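PDB 6KR5: cysteine synthase 3 from Entamoeba histolytica, which catalyses the pyridoxal-phosphate-dependent formation of L-cysteine from O-acetyl-L-serine and sulfide, the last step of cysteine synthesis. Local coordinates for residues V191-K205 and G238-D252. Sequence-based numbering, arbitrary orientation.
Sequences VGTAGTVIGVGENLK and GAGFVTDIYKKEVVD. With PLP (pyridoxal-5'-phosphate), chain D.
Thr243 reaches across to Thr193, in the glycine-rich phosphate-binding loop of a fold-type II PLP enzyme, and its OG1 donates to Thr193 O over 2.7 Å, from 51° above the carbonyl plane. On the loop's other side the cofactor phosphate is gripped by the backbone N of Gly192, Thr193, Ala194 and Thr196 and by two hydroxyls. Thr193 OG1 donates to PLP O2P over 2.6 Å and accepts from Gly195 N, an ST turn leading into helix 195-207, whose N-terminus faces the phosphate and probably stabilises its charge. Segment 238-252 lies against the side of the loop turned from the cofactor.

The tight part is apolar. Ala194 CB meets the edge of the Tyr246 ring, in its plane, 3.8 Å from CD1, while Ile245 CG2 lies against the Ala194 carbonyl. In Ile198, chi1 (-61°) sets CG1 beside the backbone N, against Ile245 O, and the turn about chi2 sends CD1 to Val250 CB at 3.9 Å and to the Lys247 backbone; Val251 CG2 touches the same methyl. Val250 CG2 packs against Glu202 CG.

Water enters at both ends. Near Gly238 the direct bond from its N to Val191 O is weak; one water also joins these two atoms, and a second joins Val191 O and Gly192 O to Ala239 N. At the far end Glu202 and Lys247 cross at about a right angle in a salt bridge, with Lys247 NZ on the syn lone pair of Glu202 OE2. The extended Lys205 divides its ammonium between Val250 O, a water held by Glu249 O, and Asp252, whose OD2 also takes Val213 N; in this second salt bridge Lys205 NZ lies 2.9 Å from that OD2, 30° out of the carboxylate plane.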
ATOM      1  N   VAL B 191      13.227  16.311   1.952  1.00 17.13           N
ATOM      2  CA  VAL B 191      14.590  15.781   1.822  1.00 17.59           C
ATOM      3  C   VAL B 191      14.951  14.900   3.014  1.00 17.69           C
ATOM      4  O   VAL B 191      14.991  15.363   4.164  1.00 18.51           O
ATOM      5  CB  VAL B 191      15.616  16.915   1.672  1.00 19.10           C
ATOM      6  CG1 VAL B 191      17.038  16.328   1.700  1.00 19.04           C
ATOM      7  CG2 VAL B 191      15.364  17.680   0.389  1.00 21.66           C
ATOM      8  N   GLY B 192      15.239  13.627   2.729  1.00 18.77           N
ATOM      9  CA  GLY B 192      15.855  12.735   3.692  1.00 18.71           C
ATOM     10  C   GLY B 192      17.287  12.464   3.279  1.00 17.22           C
ATOM     11  O   GLY B 192      18.211  13.118   3.787  1.00 19.73           O
ATOM     12  N   THR B 193      17.479  11.517   2.348  1.00 16.69           N
ATOM     13  CA  THR B 193      18.804  11.283   1.777  1.00 18.35           C
ATOM     14  C   THR B 193      19.163  12.326   0.732  1.00 17.26           C
ATOM     15  O   THR B 193      20.352  12.482   0.416  1.00 19.21           O
ATOM     16  CB  THR B 193      18.906   9.896   1.128  1.00 19.58           C
ATOM     17  OG1 THR B 193      18.081   9.837  -0.047  1.00 18.52           O
ATOM     18  CG2 THR B 193      18.502   8.794   2.110  1.00 21.75           C
ATOM     19  N   ALA B 194      18.158  13.008   0.178  1.00 18.28           N
ATOM     20  CA  ALA B 194      18.201  13.961  -0.933  1.00 17.55           C
ATOM     21  C   ALA B 194      18.253  13.245  -2.279  1.00 19.59           C
ATOM     22  O   ALA B 194      18.309  13.915  -3.306  1.00 19.01           O
ATOM     23  CB  ALA B 194      19.361  14.972  -0.826  1.00 18.77           C
ATOM     24  N   GLY B 195      18.192  11.908  -2.317  1.00 18.78           N
ATOM     25  CA  GLY B 195      18.174  11.219  -3.599  1.00 19.41           C
ATOM     26  C   GLY B 195      17.052  11.671  -4.516  1.00 20.75           C
ATOM     27  O   GLY B 195      17.248  11.814  -5.727  1.00 18.76           O
ATOM     28  N   THR B 196      15.859  11.891  -3.955  1.00 18.55           N
ATOM     29  CA  THR B 196      14.715  12.274  -4.782  1.00 16.96           C
ATOM     30  C   THR B 196      14.885  13.679  -5.335  1.00 19.89           C
ATOM     31  O   THR B 196      14.756  13.896  -6.546  1.00 20.02           O
ATOM     32  CB  THR B 196      13.410  12.181  -3.998  1.00 18.05           C
ATOM     33  OG1 THR B 196      13.209  10.830  -3.565  1.00 20.13           O
ATOM     34  CG2 THR B 196      12.249  12.573  -4.885  1.00 19.75           C
ATOM     35  N   VAL B 197      15.168  14.651  -4.464  1.00 19.62           N
ATOM     36  CA  VAL B 197      15.187  16.037  -4.926  1.00 18.78           C
ATOM     37  C   VAL B 197      16.305  16.234  -5.946  1.00 19.92           C
ATOM     38  O   VAL B 197      16.107  16.893  -6.977  1.00 19.66           O
ATOM     39  CB  VAL B 197      15.280  17.014  -3.735  1.00 18.76           C
ATOM     40  CG1 VAL B 197      16.638  16.986  -3.045  1.00 19.97           C
ATOM     41  CG2 VAL B 197      14.940  18.448  -4.184  1.00 18.78           C
ATOM     42  N   ILE B 198      17.465  15.617  -5.716  1.00 21.04           N
ATOM     43  CA  ILE B 198      18.586  15.782  -6.635  1.00 20.15           C
ATOM     44  C   ILE B 198      18.382  14.938  -7.887  1.00 23.08           C
ATOM     45  O   ILE B 198      18.612  15.405  -9.005  1.00 21.13           O
ATOM     46  CB  ILE B 198      19.920  15.445  -5.942  1.00 21.91           C
ATOM     47  CG1 ILE B 198      20.172  16.370  -4.742  1.00 21.63           C
ATOM     48  CG2 ILE B 198      21.085  15.502  -6.948  1.00 22.71           C
ATOM     49  CD1 ILE B 198      19.929  17.852  -5.031  1.00 20.06           C
ATOM     50  N   GLY B 199      17.953  13.685  -7.720  1.00 19.09           N
ATOM     51  CA  GLY B 199      17.758  12.823  -8.876  1.00 21.63           C
ATOM     52  C   GLY B 199      16.633  13.295  -9.777  1.00 21.24           C
ATOM     53  O   GLY B 199      16.788  13.372 -11.001  1.00 22.55           O
ATOM     54  N   VAL B 200      15.469  13.589  -9.194  1.00 19.61           N
ATOM     55  CA  VAL B 200      14.371  14.082 -10.018  1.00 20.94           C
ATOM     56  C   VAL B 200      14.705  15.462 -10.565  1.00 22.34           C
ATOM     57  O   VAL B 200      14.454  15.754 -11.740  1.00 22.73           O
ATOM     58  CB  VAL B 200      13.050  14.095  -9.226  1.00 20.71           C
ATOM     59  CG1 VAL B 200      11.930  14.712 -10.069  1.00 23.37           C
ATOM     60  CG2 VAL B 200      12.676  12.693  -8.808  1.00 19.97           C
ATOM     61  N   GLY B 201      15.286  16.327  -9.729  1.00 20.86           N
ATOM     62  CA  GLY B 201      15.603  17.671 -10.180  1.00 20.49           C
ATOM     63  C   GLY B 201      16.593  17.675 -11.329  1.00 22.55           C
ATOM     64  O   GLY B 201      16.385  18.349 -12.342  1.00 23.48           O
ATOM     65  N   GLU B 202      17.674  16.898 -11.202  1.00 23.06           N
ATOM     66  CA  GLU B 202      18.669  16.863 -12.273  1.00 26.68           C
ATOM     67  C   GLU B 202      18.077  16.307 -13.560  1.00 28.13           C
ATOM     68  O   GLU B 202      18.345  16.825 -14.653  1.00 26.45           O
ATOM     69  CB  GLU B 202      19.883  16.039 -11.848  1.00 26.01           C
ATOM     70  CG  GLU B 202      20.803  16.750 -10.865  1.00 27.47           C
ATOM     71  CD  GLU B 202      22.060  15.963 -10.554  1.00 29.61           C
ATOM     72  OE1 GLU B 202      22.003  14.713 -10.555  1.00 29.36           O
ATOM     73  OE2 GLU B 202      23.108  16.598 -10.295  1.00 30.73           O
ATOM     74  N   ASN B 203      17.262  15.254 -13.455  1.00 24.89           N
ATOM     75  CA  ASN B 203      16.774  14.604 -14.663  1.00 24.61           C
ATOM     76  C   ASN B 203      15.646  15.388 -15.319  1.00 27.95           C
ATOM     77  O   ASN B 203      15.517  15.358 -16.548  1.00 30.62           O
ATOM     78  CB  ASN B 203      16.333  13.175 -14.351  1.00 25.36           C
ATOM     79  CG  ASN B 203      17.500  12.226 -14.241  1.00 31.79           C
ATOM     80  OD1 ASN B 203      18.178  11.944 -15.229  1.00 35.70           O
ATOM     81  ND2 ASN B 203      17.747  11.726 -13.037  1.00 34.49           N
ATOM     82  N   LEU B 204      14.827  16.099 -14.540  1.00 24.29           N
ATOM     83  CA  LEU B 204      13.852  16.985 -15.163  1.00 21.84           C
ATOM     84  C   LEU B 204      14.543  18.179 -15.812  1.00 25.82           C
ATOM     85  O   LEU B 204      14.161  18.600 -16.909  1.00 26.07           O
ATOM     86  CB  LEU B 204      12.816  17.450 -14.142  1.00 23.29           C
ATOM     87  CG  LEU B 204      11.795  16.392 -13.714  1.00 23.77           C
ATOM     88  CD1 LEU B 204      10.820  16.975 -12.700  1.00 21.18           C
ATOM     89  CD2 LEU B 204      11.057  15.850 -14.930  1.00 23.99           C
ATOM     90  N   LYS B 205      15.572  18.731 -15.160  1.00 27.18           N
ATOM     91  CA  LYS B 205      16.206  19.925 -15.711  1.00 27.69           C
ATOM     92  C   LYS B 205      16.963  19.616 -16.997  1.00 26.83           C
ATOM     93  O   LYS B 205      17.124  20.501 -17.845  1.00 27.68           O
ATOM     94  CB  LYS B 205      17.130  20.567 -14.675  1.00 26.35           C
ATOM     95  CG  LYS B 205      16.427  21.591 -13.789  1.00 23.01           C
ATOM     96  CD  LYS B 205      17.323  22.084 -12.649  1.00 26.07           C
ATOM     97  CE  LYS B 205      16.661  23.265 -11.950  1.00 25.29           C
ATOM     98  NZ  LYS B 205      17.371  23.688 -10.714  1.00 27.34           N
ATOM     99  N   GLY B 238      14.631  15.418   7.471  1.00 17.89           N
ATOM    100  CA  GLY B 238      15.360  16.112   8.511  1.00 19.81           C
ATOM    101  C   GLY B 238      16.420  15.260   9.179  1.00 18.80           C
ATOM    102  O   GLY B 238      16.393  15.048  10.398  1.00 22.16           O
ATOM    103  N   ALA B 239      17.365  14.769   8.378  1.00 18.50           N
ATOM    104  CA  ALA B 239      18.418  13.900   8.899  1.00 20.95           C
ATOM    105  C   ALA B 239      19.375  14.613   9.850  1.00 19.83           C
ATOM    106  O   ALA B 239      20.108  13.938  10.586  1.00 22.75           O
ATOM    107  CB  ALA B 239      19.211  13.293   7.748  1.00 21.29           C
ATOM    108  N   GLY B 240      19.378  15.946   9.864  1.00 20.01           N
ATOM    109  CA  GLY B 240      20.209  16.693  10.796  1.00 17.99           C
ATOM    110  C   GLY B 240      21.589  17.017  10.286  1.00 21.67           C
ATOM    111  O   GLY B 240      22.406  17.537  11.055  1.00 23.67           O
ATOM    112  N   PHE B 241      21.866  16.725   9.018  1.00 21.55           N
ATOM    113  CA  PHE B 241      23.142  17.044   8.387  1.00 20.88           C
ATOM    114  C   PHE B 241      22.873  17.205   6.903  1.00 21.25           C
ATOM    115  O   PHE B 241      21.846  16.749   6.392  1.00 20.10           O
ATOM    116  CB  PHE B 241      24.212  15.961   8.644  1.00 20.04           C
ATOM    117  CG  PHE B 241      23.819  14.585   8.167  1.00 21.71           C
ATOM    118  CD1 PHE B 241      23.069  13.750   8.981  1.00 20.73           C
ATOM    119  CD2 PHE B 241      24.173  14.136   6.909  1.00 24.71           C
ATOM    120  CE1 PHE B 241      22.689  12.488   8.553  1.00 23.34           C
ATOM    121  CE2 PHE B 241      23.784  12.867   6.474  1.00 27.54           C
ATOM    122  CZ  PHE B 241      23.041  12.055   7.298  1.00 22.39           C
ATOM    123  N   VAL B 242      23.791  17.875   6.212  1.00 20.02           N
ATOM    124  CA  VAL B 242      23.688  17.996   4.762  1.00 18.55           C
ATOM    125  C   VAL B 242      24.295  16.730   4.167  1.00 22.34           C
ATOM    126  O   VAL B 242      25.461  16.419   4.412  1.00 21.35           O
ATOM    127  CB  VAL B 242      24.405  19.254   4.252  1.00 19.77           C
ATOM    128  CG1 VAL B 242      24.239  19.376   2.757  1.00 21.18           C
ATOM    129  CG2 VAL B 242      23.850  20.483   4.942  1.00 24.91           C
ATOM    130  N   THR B 243      23.496  15.981   3.415  1.00 21.20           N
ATOM    131  CA  THR B 243      23.936  14.662   2.971  1.00 20.45           C
ATOM    132  C   THR B 243      24.906  14.762   1.798  1.00 20.18           C
ATOM    133  O   THR B 243      24.957  15.764   1.074  1.00 21.79           O
ATOM    134  CB  THR B 243      22.738  13.801   2.569  1.00 21.97           C
ATOM    135  OG1 THR B 243      22.150  14.318   1.367  1.00 21.39           O
ATOM    136  CG2 THR B 243      21.702  13.773   3.684  1.00 22.20           C
ATOM    137  N   ASP B 244      25.673  13.682   1.603  1.00 21.27           N
ATOM    138  CA  ASP B 244      26.638  13.646   0.506  1.00 21.95           C
ATOM    139  C   ASP B 244      25.953  13.746  -0.855  1.00 24.04           C
ATOM    140  O   ASP B 244      26.552  14.237  -1.817  1.00 22.63           O
ATOM    141  CB  ASP B 244      27.478  12.369   0.585  1.00 21.75           C
ATOM    142  CG  ASP B 244      28.558  12.435   1.650  1.00 29.70           C
ATOM    143  OD1 ASP B 244      28.886  13.544   2.114  1.00 29.09           O
ATOM    144  OD2 ASP B 244      29.093  11.366   2.017  1.00 32.03           O
ATOM    145  N   ILE B 245      24.699  13.291  -0.962  1.00 19.88           N
ATOM    146  CA  ILE B 245      23.978  13.366  -2.228  1.00 21.04           C
ATOM    147  C   ILE B 245      23.547  14.795  -2.543  1.00 18.75           C
ATOM    148  O   ILE B 245      23.437  15.178  -3.717  1.00 19.94           O
ATOM    149  CB  ILE B 245      22.767  12.410  -2.180  1.00 18.40           C
ATOM    150  CG1 ILE B 245      23.241  10.965  -2.258  1.00 19.86           C
ATOM    151  CG2 ILE B 245      21.768  12.724  -3.284  1.00 19.81           C
ATOM    152  CD1 ILE B 245      22.142   9.928  -1.973  1.00 20.80           C
ATOM    153  N   TYR B 246      23.260  15.594  -1.517  1.00 19.74           N
ATOM    154  CA  TYR B 246      22.723  16.931  -1.738  1.00 20.90           C
ATOM    155  C   TYR B 246      23.678  17.779  -2.573  1.00 21.31           C
ATOM    156  O   TYR B 246      24.882  17.838  -2.298  1.00 24.19           O
ATOM    157  CB  TYR B 246      22.447  17.619  -0.403  1.00 20.93           C
ATOM    158  CG  TYR B 246      21.571  18.839  -0.557  1.00 20.21           C
ATOM    159  CD1 TYR B 246      20.202  18.711  -0.723  1.00 21.23           C
ATOM    160  CD2 TYR B 246      22.117  20.118  -0.565  1.00 25.00           C
ATOM    161  CE1 TYR B 246      19.388  19.822  -0.873  1.00 24.97           C
ATOM    162  CE2 TYR B 246      21.313  21.231  -0.721  1.00 24.02           C
ATOM    163  CZ  TYR B 246      19.952  21.074  -0.872  1.00 24.37           C
ATOM    164  OH  TYR B 246      19.129  22.164  -1.027  1.00 26.37           O
ATOM    165  N   LYS B 247      23.125  18.447  -3.585  1.00 21.26           N
ATOM    166  CA  LYS B 247      23.862  19.378  -4.444  1.00 23.15           C
ATOM    167  C   LYS B 247      23.074  20.679  -4.464  1.00 23.61           C
ATOM    168  O   LYS B 247      22.056  20.766  -5.153  1.00 24.53           O
ATOM    169  CB  LYS B 247      24.015  18.842  -5.860  1.00 26.17           C
ATOM    170  CG  LYS B 247      24.922  17.674  -6.044  1.00 30.95           C
ATOM    171  CD  LYS B 247      24.759  17.156  -7.470  1.00 37.52           C
ATOM    172  CE  LYS B 247      26.082  16.779  -8.096  1.00 40.66           C
ATOM    173  NZ  LYS B 247      25.894  16.359  -9.513  1.00 37.89           N
ATOM    174  N   LYS B 248      23.557  21.694  -3.740  1.00 25.07           N
ATOM    175  CA  LYS B 248      22.791  22.928  -3.594  1.00 24.97           C
ATOM    176  C   LYS B 248      22.493  23.584  -4.936  1.00 25.31           C
ATOM    177  O   LYS B 248      21.459  24.253  -5.079  1.00 26.07           O
ATOM    178  CB  LYS B 248      23.541  23.901  -2.682  1.00 28.53           C
ATOM    179  CG  LYS B 248      24.881  24.345  -3.236  1.00 30.87           C
ATOM    180  CD  LYS B 248      25.516  25.397  -2.343  1.00 37.32           C
ATOM    181  CE  LYS B 248      26.878  25.817  -2.879  1.00 36.00           C
ATOM    182  NZ  LYS B 248      27.775  24.648  -3.101  1.00 45.73           N
ATOM    183  N   GLU B 249      23.369  23.403  -5.930  1.00 25.56           N
ATOM    184  CA  GLU B 249      23.166  24.062  -7.215  1.00 28.42           C
ATOM    185  C   GLU B 249      21.970  23.508  -7.985  1.00 30.02           C
ATOM    186  O   GLU B 249      21.489  24.178  -8.901  1.00 30.24           O
ATOM    187  CB  GLU B 249      24.432  23.959  -8.063  1.00 30.49           C
ATOM    188  CG  GLU B 249      24.782  22.558  -8.507  1.00 33.83           C
ATOM    189  CD  GLU B 249      25.730  21.840  -7.554  1.00 40.24           C
ATOM    190  OE1 GLU B 249      25.977  22.349  -6.436  1.00 33.52           O
ATOM    191  OE2 GLU B 249      26.229  20.756  -7.928  1.00 50.38           O
ATOM    192  N   VAL B 250      21.472  22.317  -7.633  1.00 24.54           N
ATOM    193  CA  VAL B 250      20.280  21.759  -8.275  1.00 24.21           C
ATOM    194  C   VAL B 250      19.002  22.353  -7.704  1.00 24.56           C
ATOM    195  O   VAL B 250      17.949  22.337  -8.369  1.00 22.25           O
ATOM    196  CB  VAL B 250      20.279  20.226  -8.113  1.00 24.09           C
ATOM    197  CG1 VAL B 250      19.048  19.562  -8.754  1.00 23.56           C
ATOM    198  CG2 VAL B 250      21.541  19.640  -8.701  1.00 27.47           C
ATOM    199  N   VAL B 251      19.063  22.875  -6.485  1.00 23.78           N
ATOM    200  CA  VAL B 251      17.877  23.289  -5.742  1.00 21.80           C
ATOM    201  C   VAL B 251      17.680  24.791  -5.892  1.00 24.12           C
ATOM    202  O   VAL B 251      18.616  25.573  -5.680  1.00 26.08           O
ATOM    203  CB  VAL B 251      18.003  22.898  -4.261  1.00 21.70           C
ATOM    204  CG1 VAL B 251      16.825  23.423  -3.457  1.00 24.88           C
ATOM    205  CG2 VAL B 251      18.145  21.382  -4.130  1.00 22.24           C
ATOM    206  N   ASP B 252      16.460  25.197  -6.228  1.00 22.68           N
ATOM    207  CA  ASP B 252      16.147  26.603  -6.437  1.00 22.53           C
ATOM    208  C   ASP B 252      15.549  27.288  -5.219  1.00 25.93           C
ATOM    209  O   ASP B 252      15.654  28.517  -5.101  1.00 27.07           O
ATOM    210  CB  ASP B 252      15.176  26.740  -7.609  1.00 24.47           C
ATOM    211  CG  ASP B 252      15.775  26.242  -8.883  1.00 28.99           C
ATOM    212  OD1 ASP B 252      16.824  26.795  -9.275  1.00 27.33           O
ATOM    213  OD2 ASP B 252      15.239  25.274  -9.463  1.00 25.86           O
TER
HETATM  214  N1  PLP D 401       9.771  10.648   3.460  1.00 18.00           N
HETATM  215  C2  PLP D 401       9.877   9.304   3.689  1.00 18.83           C
HETATM  216  C2A PLP D 401       8.767   8.616   4.420  1.00 19.55           C
HETATM  217  C3  PLP D 401      10.991   8.614   3.243  1.00 19.99           C
HETATM  218  O3  PLP D 401      11.078   7.272   3.487  1.00 21.62           O
HETATM  219  C4  PLP D 401      11.995   9.286   2.559  1.00 17.41           C
HETATM  220  C4A PLP D 401      13.248   8.591   2.160  1.00 25.85           C
HETATM  221  O4A PLP D 401      13.413   7.398   2.444  1.00 25.38           O
HETATM  222  C5  PLP D 401      11.873  10.655   2.328  1.00 18.77           C
HETATM  223  C6  PLP D 401      10.760  11.321   2.788  1.00 19.71           C
HETATM  224  C5A PLP D 401      12.948  11.460   1.633  1.00 19.70           C
HETATM  225  O4P PLP D 401      13.301  10.995   0.360  1.00 17.81           O
HETATM  226  P   PLP D 401      14.842  11.143  -0.053  1.00 18.62           P
HETATM  227  O1P PLP D 401      15.258  12.579   0.212  1.00 18.11           O
HETATM  228  O2P PLP D 401      15.631  10.204   0.814  1.00 19.28           O
HETATM  229  O3P PLP D 401      14.929  10.793  -1.494  1.00 17.87           O
HETATM  230  O   HOH W   1      14.852  17.619   5.601  1.00 20.72           O
HETATM  231  O   HOH W   2      17.562  15.221   5.502  1.00 21.42           O
HETATM  232  O   HOH W   3      23.957  13.730  -8.694  1.00 27.99           O
HETATM  233  O   HOH W   4      19.994  24.255 -11.283  1.00 34.42           O
HETATM  234  O   HOH W   5      17.209  26.919 -12.037  1.00 36.04           O